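Local coordinates for protein inorganic pyrophosphatase (Thermus thermophilus, PDB 2PRD) that probably catalyses the magnesium-dependent hydrolysis of inorganic pyrophosphate to two phosphate ions, working as a homohexamer, at residues Arg43-Gln49 with Thr138-Glu143; Glu86-Leu92 with Lys104-Ala110. All coordinates share one frame. Numbering follows the deposited sequence.

Interaction 1 (Arg43-Gln49 with Thr138-Glu143). With SO4 (sulfate ion), chain B.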
ATOM      1  N   ARG A  43      13.741 -16.861   1.171  1.00  8.74           N
ATOM      2  CA  ARG A  43      14.741 -15.785   1.233  1.00  4.60           C
ATOM      3  C   ARG A  43      14.094 -14.517   0.705  1.00  8.14           C
ATOM      4  O   ARG A  43      13.047 -14.644   0.093  1.00 15.08           O
ATOM      5  CB  ARG A  43      15.927 -16.085   0.315  1.00  6.93           C
ATOM      6  CG  ARG A  43      15.653 -15.877  -1.177  1.00  5.77           C
ATOM      7  CD  ARG A  43      16.756 -16.434  -2.034  1.00 11.40           C
ATOM      8  NE  ARG A  43      16.576 -16.274  -3.468  1.00 18.00           N
ATOM      9  CZ  ARG A  43      15.910 -17.044  -4.309  1.00 21.99           C
ATOM     10  NH1 ARG A  43      15.269 -18.154  -3.905  1.00 21.58           N
ATOM     11  NH2 ARG A  43      15.850 -16.803  -5.602  1.00 20.34           N
ATOM     12  N   VAL A  44      14.773 -13.428   0.944  1.00  9.64           N
ATOM     13  CA  VAL A  44      14.406 -12.090   0.444  1.00  8.59           C
ATOM     14  C   VAL A  44      15.330 -11.845  -0.743  1.00 10.29           C
ATOM     15  O   VAL A  44      16.532 -12.031  -0.605  1.00 10.72           O
ATOM     16  CB  VAL A  44      14.578 -11.024   1.523  1.00  7.91           C
ATOM     17  CG1 VAL A  44      14.131  -9.632   1.099  1.00 13.81           C
ATOM     18  CG2 VAL A  44      13.787 -11.407   2.766  1.00  8.59           C
ATOM     19  N   LEU A  45      14.777 -11.520  -1.899  1.00 10.94           N
ATOM     20  CA  LEU A  45      15.600 -11.273  -3.107  1.00 12.87           C
ATOM     21  C   LEU A  45      16.606 -10.172  -2.757  1.00  8.93           C
ATOM     22  O   LEU A  45      16.189  -9.173  -2.183  1.00 11.54           O
ATOM     23  CB  LEU A  45      14.696 -10.859  -4.253  1.00  6.81           C
ATOM     24  CG  LEU A  45      13.594 -11.743  -4.770  1.00 11.51           C
ATOM     25  CD1 LEU A  45      12.877 -11.018  -5.926  1.00  8.94           C
ATOM     26  CD2 LEU A  45      14.125 -13.099  -5.261  1.00 10.96           C
ATOM     27  N   PRO A  46      17.875 -10.382  -3.144  1.00  6.51           N
ATOM     28  CA  PRO A  46      18.916  -9.437  -2.819  1.00  6.05           C
ATOM     29  C   PRO A  46      18.937  -8.138  -3.608  1.00 11.83           C
ATOM     30  O   PRO A  46      19.558  -7.180  -3.123  1.00  9.70           O
ATOM     31  CB  PRO A  46      20.174 -10.275  -2.922  1.00  7.05           C
ATOM     32  CG  PRO A  46      19.835 -11.316  -3.984  1.00  3.20           C
ATOM     33  CD  PRO A  46      18.366 -11.612  -3.795  1.00  2.91           C
ATOM     34  N   GLY A  47      18.281  -8.108  -4.762  1.00 10.45           N
ATOM     35  CA  GLY A  47      18.289  -6.908  -5.595  1.00  8.70           C
ATOM     36  C   GLY A  47      17.019  -6.128  -5.465  1.00  8.55           C
ATOM     37  O   GLY A  47      16.102  -6.682  -4.858  1.00  9.11           O
ATOM     38  N   ALA A  48      17.009  -4.904  -6.022  1.00  6.55           N
ATOM     39  CA  ALA A  48      15.740  -4.130  -5.855  1.00  1.16           C
ATOM     40  C   ALA A  48      14.768  -4.594  -6.908  1.00  6.04           C
ATOM     41  O   ALA A  48      14.524  -3.883  -7.905  1.00  7.74           O
ATOM     42  CB  ALA A  48      16.177  -2.658  -6.036  1.00  8.57           C
ATOM     43  N   GLN A  49      14.224  -5.795  -6.732  1.00  5.96           N
ATOM     44  CA  GLN A  49      13.286  -6.442  -7.601  1.00  5.52           C
ATOM     45  C   GLN A  49      12.116  -7.078  -6.892  1.00  3.13           C
ATOM     46  O   GLN A  49      12.087  -7.242  -5.671  1.00 10.06           O
ATOM     47  CB  GLN A  49      13.991  -7.644  -8.368  1.00  6.94           C
ATOM     48  CG  GLN A  49      15.242  -7.099  -9.040  1.00 11.76           C
ATOM     49  CD  GLN A  49      16.106  -8.169  -9.663  1.00 11.01           C
ATOM     50  OE1 GLN A  49      15.950  -8.501 -10.839  1.00 10.01           O
ATOM     51  NE2 GLN A  49      17.034  -8.689  -8.872  1.00  4.05           N
ATOM     52  N   THR A 138      18.344 -11.764 -14.085  1.00 12.98           N
ATOM     53  CA  THR A 138      19.135 -10.937 -13.178  1.00  7.69           C
ATOM     54  C   THR A 138      18.844 -11.194 -11.717  1.00  5.62           C
ATOM     55  O   THR A 138      19.655 -10.768 -10.865  1.00 15.13           O
ATOM     56  CB  THR A 138      18.853  -9.438 -13.452  1.00  7.35           C
ATOM     57  OG1 THR A 138      17.428  -9.202 -13.368  1.00 14.31           O
ATOM     58  CG2 THR A 138      19.265  -8.978 -14.838  1.00  9.10           C
ATOM     59  N   TYR A 139      17.746 -11.839 -11.406  1.00 10.02           N
ATOM     60  CA  TYR A 139      17.335 -11.988  -9.998  1.00  6.83           C
ATOM     61  C   TYR A 139      18.213 -12.815  -9.117  1.00 12.13           C
ATOM     62  O   TYR A 139      18.183 -12.657  -7.888  1.00 14.29           O
ATOM     63  CB  TYR A 139      15.876 -12.350  -9.877  1.00  8.33           C
ATOM     64  CG  TYR A 139      15.500 -13.823  -9.816  1.00  7.13           C
ATOM     65  CD1 TYR A 139      15.788 -14.657 -10.875  1.00  3.49           C
ATOM     66  CD2 TYR A 139      14.802 -14.356  -8.758  1.00  4.66           C
ATOM     67  CE1 TYR A 139      15.418 -15.981 -10.919  1.00  5.87           C
ATOM     68  CE2 TYR A 139      14.414 -15.683  -8.763  1.00 10.93           C
ATOM     69  CZ  TYR A 139      14.730 -16.481  -9.836  1.00 13.58           C
ATOM     70  OH  TYR A 139      14.353 -17.806  -9.861  1.00 14.93           O
ATOM     71  N   LYS A 140      19.040 -13.657  -9.750  1.00 17.14           N
ATOM     72  CA  LYS A 140      19.951 -14.511  -8.989  1.00 13.02           C
ATOM     73  C   LYS A 140      21.398 -14.083  -9.176  1.00 15.28           C
ATOM     74  O   LYS A 140      22.337 -14.709  -8.656  1.00 18.53           O
ATOM     75  CB  LYS A 140      19.688 -15.954  -9.363  1.00 12.83           C
ATOM     76  CG  LYS A 140      18.560 -16.670  -8.650  1.00  6.77           C
ATOM     77  CD  LYS A 140      18.502 -18.100  -9.128  1.00 16.23           C
ATOM     78  CE  LYS A 140      17.524 -19.006  -8.457  1.00 15.96           C
ATOM     79  NZ  LYS A 140      17.850 -20.439  -8.829  1.00 27.37           N
ATOM     80  N   ALA A 141      21.548 -12.937  -9.842  1.00 17.49           N
ATOM     81  CA  ALA A 141      22.832 -12.322 -10.113  1.00 15.35           C
ATOM     82  C   ALA A 141      23.600 -12.051  -8.842  1.00 15.92           C
ATOM     83  O   ALA A 141      24.824 -12.321  -8.912  1.00 20.01           O
ATOM     84  CB  ALA A 141      22.750 -11.143 -11.064  1.00 11.50           C
ATOM     85  N   LEU A 142      23.011 -11.611  -7.753  1.00 14.94           N
ATOM     86  CA  LEU A 142      23.697 -11.356  -6.483  1.00 10.15           C
ATOM     87  C   LEU A 142      23.924 -12.601  -5.634  1.00 14.47           C
ATOM     88  O   LEU A 142      24.487 -12.571  -4.526  1.00 18.55           O
ATOM     89  CB  LEU A 142      22.932 -10.272  -5.690  1.00 11.76           C
ATOM     90  CG  LEU A 142      22.896  -8.933  -6.443  1.00 12.67           C
ATOM     91  CD1 LEU A 142      22.050  -7.884  -5.824  1.00  4.65           C
ATOM     92  CD2 LEU A 142      24.341  -8.390  -6.477  1.00  6.42           C
ATOM     93  N   GLU A 143      23.519 -13.736  -6.178  1.00 13.25           N
ATOM     94  CA  GLU A 143      23.660 -15.034  -5.557  1.00 18.61           C
ATOM     95  C   GLU A 143      24.528 -15.981  -6.365  1.00 22.62           C
ATOM     96  O   GLU A 143      24.410 -17.198  -6.211  1.00 25.88           O
ATOM     97  CB  GLU A 143      22.261 -15.660  -5.411  1.00 27.22           C
ATOM     98  CG  GLU A 143      21.644 -15.221  -4.072  1.00 32.28           C
ATOM     99  CD  GLU A 143      20.152 -15.502  -4.132  1.00 31.95           C
ATOM    100  OE1 GLU A 143      19.752 -15.973  -5.211  1.00 41.82           O
ATOM    101  OE2 GLU A 143      19.470 -15.246  -3.137  1.00 35.02           O
TER
HETATM  102  S   SO4 B 175      14.047 -20.162  -7.093  1.00 25.08           S
HETATM  103  O1  SO4 B 175      15.155 -20.993  -7.670  1.00 26.08           O
HETATM  104  O2  SO4 B 175      14.272 -18.726  -7.492  1.00 28.78           O
HETATM  105  O3  SO4 B 175      12.641 -20.592  -7.329  1.00 23.32           O
HETATM  106  O4  SO4 B 175      14.251 -20.261  -5.584  1.00 37.22           O
HETATM  107  O   HOH W   1      17.397 -14.489  -5.763  1.00 10.31           O
HETATM  108  O   HOH W   2      17.319 -10.043  -6.725  1.00  8.26           O
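Arg43 and Tyr139 meet around a bound sulfate, which probably came from the crystallisation liquor. Arg43 leaves the end of strand 38-44 and points its side chain at the loop that follows helix 126-138. Its guanidinium is well supplied with acceptors. Arg43 NE forms a salt bridge to Glu143 OE2 (3.1 Å). Arg43 NH1 donates to sulfate O4 (2.9 Å), and Arg43 NH2 donates to sulfate O2 (3.1 Å). Arg43 NH2 also donates to water 1 (2.8 Å). Water 1 donates hydrogen bonds to Tyr139 O (2.9 Å) and Glu143 OE1 (2.8 Å), so both carboxylate oxygens of Glu143 are engaged. Tyr139 OH donates a short bond to sulfate O2 (2.5 Å). Lys140 NZ gives one to sulfate O1 (3.0 Å) and also forms a salt bridge with Glu98.

Water 2 accepts from Gly47 N (2.9 Å) and donates to Tyr139 O (3.0 Å). Water 2 thus links the two backbones at Gly47 and Tyr139. Thr138 OG1 hydrogen-bonds His134 O; Gln49 OE1, 3.0 Å from Thr138 OG1, competes for the same proton. Apolar packing fills the rest: Pro46 CG rests on Leu142 CB (3.7 Å), and Leu45 CD2 meets the edge of the Tyr139 ring at CD2 (3.8 Å).

Other subunits close over this region. Arg114 of a neighbouring subunit donates to Leu45 O. Arg43 and Tyr139 are both predicted to bind substrate, and Lys29, another such residue, lies beside Arg43. A sulfate held by arginine, lysine and tyrosine is consistent with a phosphate position in the pyrophosphatase active site.

Interaction 2 (Glu86-Leu92 with Lys104-Ala110)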
ATOM      1  N   GLU A  86      -7.573 -21.078  -9.952  1.00  4.93           N
ATOM      2  CA  GLU A  86      -7.681 -21.766 -11.240  1.00  5.98           C
ATOM      3  C   GLU A  86      -7.002 -20.803 -12.228  1.00  5.26           C
ATOM      4  O   GLU A  86      -7.316 -19.609 -12.335  1.00 11.87           O
ATOM      5  CB  GLU A  86      -9.142 -21.857 -11.658  1.00  8.79           C
ATOM      6  CG  GLU A  86      -9.854 -22.882 -10.801  1.00 16.36           C
ATOM      7  CD  GLU A  86     -11.354 -22.583 -10.850  1.00 36.02           C
ATOM      8  OE1 GLU A  86     -11.831 -21.732 -10.058  1.00 34.43           O
ATOM      9  OE2 GLU A  86     -11.984 -23.211 -11.732  1.00 47.32           O
ATOM     10  N   VAL A  87      -6.095 -21.448 -12.911  1.00  9.82           N
ATOM     11  CA  VAL A  87      -5.229 -20.754 -13.861  1.00  3.38           C
ATOM     12  C   VAL A  87      -5.395 -21.352 -15.234  1.00 10.04           C
ATOM     13  O   VAL A  87      -5.330 -22.562 -15.385  1.00 13.02           O
ATOM     14  CB  VAL A  87      -3.785 -20.957 -13.338  1.00  9.61           C
ATOM     15  CG1 VAL A  87      -2.777 -20.532 -14.399  1.00 14.30           C
ATOM     16  CG2 VAL A  87      -3.563 -20.044 -12.124  1.00  9.57           C
ATOM     17  N   ARG A  88      -5.558 -20.471 -16.211  1.00 10.16           N
ATOM     18  CA  ARG A  88      -5.596 -20.861 -17.613  1.00  5.65           C
ATOM     19  C   ARG A  88      -4.193 -20.825 -18.202  1.00  2.98           C
ATOM     20  O   ARG A  88      -3.520 -19.793 -18.324  1.00 14.06           O
ATOM     21  CB  ARG A  88      -6.590 -19.988 -18.371  1.00 15.58           C
ATOM     22  CG  ARG A  88      -6.571 -20.188 -19.872  1.00 14.17           C
ATOM     23  CD  ARG A  88      -7.835 -19.667 -20.557  1.00 14.28           C
ATOM     24  NE  ARG A  88      -7.502 -18.292 -20.952  1.00 11.88           N
ATOM     25  CZ  ARG A  88      -8.129 -17.394 -20.168  1.00 17.50           C
ATOM     26  NH1 ARG A  88      -8.919 -17.920 -19.256  1.00 16.15           N
ATOM     27  NH2 ARG A  88      -7.937 -16.136 -20.384  1.00 15.89           N
ATOM     28  N   VAL A  89      -3.738 -22.013 -18.676  1.00 12.09           N
ATOM     29  CA  VAL A  89      -2.421 -22.204 -19.308  1.00  9.35           C
ATOM     30  C   VAL A  89      -2.310 -21.645 -20.711  1.00  9.10           C
ATOM     31  O   VAL A  89      -2.978 -22.142 -21.635  1.00 20.19           O
ATOM     32  CB  VAL A  89      -2.028 -23.702 -19.371  1.00  7.13           C
ATOM     33  CG1 VAL A  89      -0.588 -23.866 -19.831  1.00  8.04           C
ATOM     34  CG2 VAL A  89      -2.206 -24.306 -17.982  1.00  5.28           C
ATOM     35  N   VAL A  90      -1.392 -20.712 -20.900  1.00 11.22           N
ATOM     36  CA  VAL A  90      -1.262 -20.153 -22.273  1.00  8.55           C
ATOM     37  C   VAL A  90       0.120 -20.280 -22.847  1.00 10.61           C
ATOM     38  O   VAL A  90       0.286 -19.933 -24.039  1.00 16.41           O
ATOM     39  CB  VAL A  90      -1.748 -18.680 -22.225  1.00  7.99           C
ATOM     40  CG1 VAL A  90      -3.130 -18.611 -21.580  1.00  7.55           C
ATOM     41  CG2 VAL A  90      -0.788 -17.804 -21.443  1.00 12.33           C
ATOM     42  N   GLY A  91       1.131 -20.771 -22.135  1.00 10.34           N
ATOM     43  CA  GLY A  91       2.491 -20.853 -22.630  1.00  7.93           C
ATOM     44  C   GLY A  91       3.543 -21.426 -21.714  1.00  8.07           C
ATOM     45  O   GLY A  91       3.242 -21.835 -20.604  1.00 10.12           O
ATOM     46  N   LEU A  92       4.813 -21.506 -22.139  1.00  9.95           N
ATOM     47  CA  LEU A  92       5.915 -22.029 -21.346  1.00 11.77           C
ATOM     48  C   LEU A  92       7.109 -21.067 -21.465  1.00 13.95           C
ATOM     49  O   LEU A  92       7.330 -20.481 -22.516  1.00 16.38           O
ATOM     50  CB  LEU A  92       6.529 -23.343 -21.890  1.00  8.81           C
ATOM     51  CG  LEU A  92       5.851 -24.646 -21.586  1.00 16.77           C
ATOM     52  CD1 LEU A  92       6.638 -25.856 -22.122  1.00  9.94           C
ATOM     53  CD2 LEU A  92       5.592 -24.834 -20.081  1.00  8.99           C
ATOM     54  N   LYS A 104       8.772 -23.238 -17.040  1.00 19.50           N
ATOM     55  CA  LYS A 104       7.729 -22.716 -16.096  1.00 10.27           C
ATOM     56  C   LYS A 104       6.480 -22.502 -16.906  1.00  8.88           C
ATOM     57  O   LYS A 104       6.621 -22.136 -18.077  1.00 16.09           O
ATOM     58  CB  LYS A 104       8.303 -21.426 -15.459  1.00  7.59           C
ATOM     59  CG  LYS A 104       9.465 -21.897 -14.563  1.00 14.16           C
ATOM     60  CD  LYS A 104       9.959 -20.850 -13.617  1.00 18.44           C
ATOM     61  CE  LYS A 104      11.038 -21.307 -12.682  1.00 18.24           C
ATOM     62  NZ  LYS A 104      10.886 -22.678 -12.133  1.00 25.15           N
ATOM     63  N   VAL A 105       5.312 -22.738 -16.329  1.00  8.84           N
ATOM     64  CA  VAL A 105       4.031 -22.523 -17.043  1.00  9.86           C
ATOM     65  C   VAL A 105       3.660 -21.049 -16.939  1.00 10.85           C
ATOM     66  O   VAL A 105       4.027 -20.431 -15.931  1.00 12.21           O
ATOM     67  CB  VAL A 105       2.975 -23.447 -16.444  1.00  9.89           C
ATOM     68  CG1 VAL A 105       1.548 -23.099 -16.829  1.00 18.08           C
ATOM     69  CG2 VAL A 105       3.267 -24.914 -16.817  1.00 17.21           C
ATOM     70  N   ILE A 106       3.093 -20.439 -17.947  1.00  7.36           N
ATOM     71  CA  ILE A 106       2.695 -19.029 -17.947  1.00  5.74           C
ATOM     72  C   ILE A 106       1.163 -19.125 -17.925  1.00 10.34           C
ATOM     73  O   ILE A 106       0.611 -19.848 -18.761  1.00 11.44           O
ATOM     74  CB  ILE A 106       3.231 -18.231 -19.122  1.00  8.15           C
ATOM     75  CG1 ILE A 106       4.778 -18.219 -19.130  1.00  5.09           C
ATOM     76  CG2 ILE A 106       2.790 -16.773 -19.182  1.00 11.42           C
ATOM     77  CD1 ILE A 106       5.273 -17.617 -17.827  1.00 12.70           C
ATOM     78  N   GLY A 107       0.506 -18.468 -16.950  1.00  6.19           N
ATOM     79  CA  GLY A 107      -0.964 -18.590 -16.990  1.00 12.30           C
ATOM     80  C   GLY A 107      -1.624 -17.275 -16.614  1.00  9.52           C
ATOM     81  O   GLY A 107      -0.911 -16.319 -16.329  1.00 10.17           O
ATOM     82  N   VAL A 108      -2.950 -17.276 -16.692  1.00 10.33           N
ATOM     83  CA  VAL A 108      -3.686 -16.062 -16.357  1.00 12.24           C
ATOM     84  C   VAL A 108      -4.774 -16.507 -15.380  1.00 14.24           C
ATOM     85  O   VAL A 108      -5.165 -17.636 -15.554  1.00 16.06           O
ATOM     86  CB  VAL A 108      -4.389 -15.425 -17.563  1.00 20.29           C
ATOM     87  CG1 VAL A 108      -3.399 -14.642 -18.414  1.00 16.49           C
ATOM     88  CG2 VAL A 108      -5.023 -16.468 -18.456  1.00 17.47           C
ATOM     89  N   VAL A 109      -5.180 -15.620 -14.500  1.00  7.95           N
ATOM     90  CA  VAL A 109      -6.286 -15.950 -13.593  1.00  7.59           C
ATOM     91  C   VAL A 109      -7.483 -16.226 -14.497  1.00  8.25           C
ATOM     92  O   VAL A 109      -7.888 -15.338 -15.248  1.00 10.64           O
ATOM     93  CB  VAL A 109      -6.512 -14.723 -12.708  1.00  8.76           C
ATOM     94  CG1 VAL A 109      -7.788 -14.752 -11.896  1.00  3.14           C
ATOM     95  CG2 VAL A 109      -5.301 -14.663 -11.746  1.00  5.16           C
ATOM     96  N   ALA A 110      -8.024 -17.435 -14.398  1.00  7.89           N
ATOM     97  CA  ALA A 110      -9.114 -17.898 -15.230  1.00  7.76           C
ATOM     98  C   ALA A 110     -10.418 -17.160 -14.997  1.00 14.40           C
ATOM     99  O   ALA A 110     -11.212 -16.948 -15.924  1.00 11.98           O
ATOM    100  CB  ALA A 110      -9.342 -19.389 -14.992  1.00 10.18           C
TER
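Strands 84-97 and 101-109 pair as an antiparallel hairpin, and two glycines shape the fit. Gly107 makes a hollow opposite Val89. Val87 CG1 drops into it and reaches Gly107 CA (3.7 Å); a CB on Gly107 would clash with that methyl. The other glycine, Gly91, belongs to a classic beta bulge. Val90 and Gly91 both face Ile106: Val90 N donates a hydrogen bond to Ile106 O (3.1 Å), and Ile106 N donates one to Gly91 O (3.0 Å). The register shifts by one residue here.

On one face, Val89 CG1 abuts Val105 CG1 (3.8 Å) and Leu92 CD2 leans on Val105 CG2 (4.0 Å). Helix 158-173 packs against all three of these side chains. On the other face, the Arg88 guanidinium lays a flat side over Val108, with Arg88 NH2 3.5 Å from Val108 CG2; Arg88 NH2 itself donates a hydrogen bond to Ile118 O. Separately, Val90 CG1 approaches Val108 CG2 (4.2 Å), and Ala110 CB fits next to Glu86 CB (4.2 Å).

Arg88 and Val108 form a hydrogen-bonded pair, and Ala110 N donates to Glu86 O (3.1 Å). The N-to-C directions of the short strand axes lie 133° apart, so the pair is strongly twisted. Backbone hydrogen bonds and aliphatic packing imply a structural contact within the family's central beta barrel, while Lys104 NZ salt-bridges Asp70 and Asp102, both predicted magnesium ligands.

How the interactions relate
From the N terminus, the chain first passes through 43-49, at the end of the small two-stranded sheet. It then forms strands 54-57 and 70-74 and reaches 86-92. Strand 84-97 runs on, a short turn follows, and strand 101-109 comes back through 104-110, so interaction 2 closes a local hairpin. Only after helix 126-138 does 138-143 return to 43-49, closing interaction 1 over a much longer loop. Interaction 2 lies wholly within that loop, and the two do not cross. Interaction 1 joins the small sheet to the loop after helix 126-138. Interaction 2 pairs two neighbouring strands of the main sheet. Their centres are 24 Å apart, on opposite sides of the chain's centre.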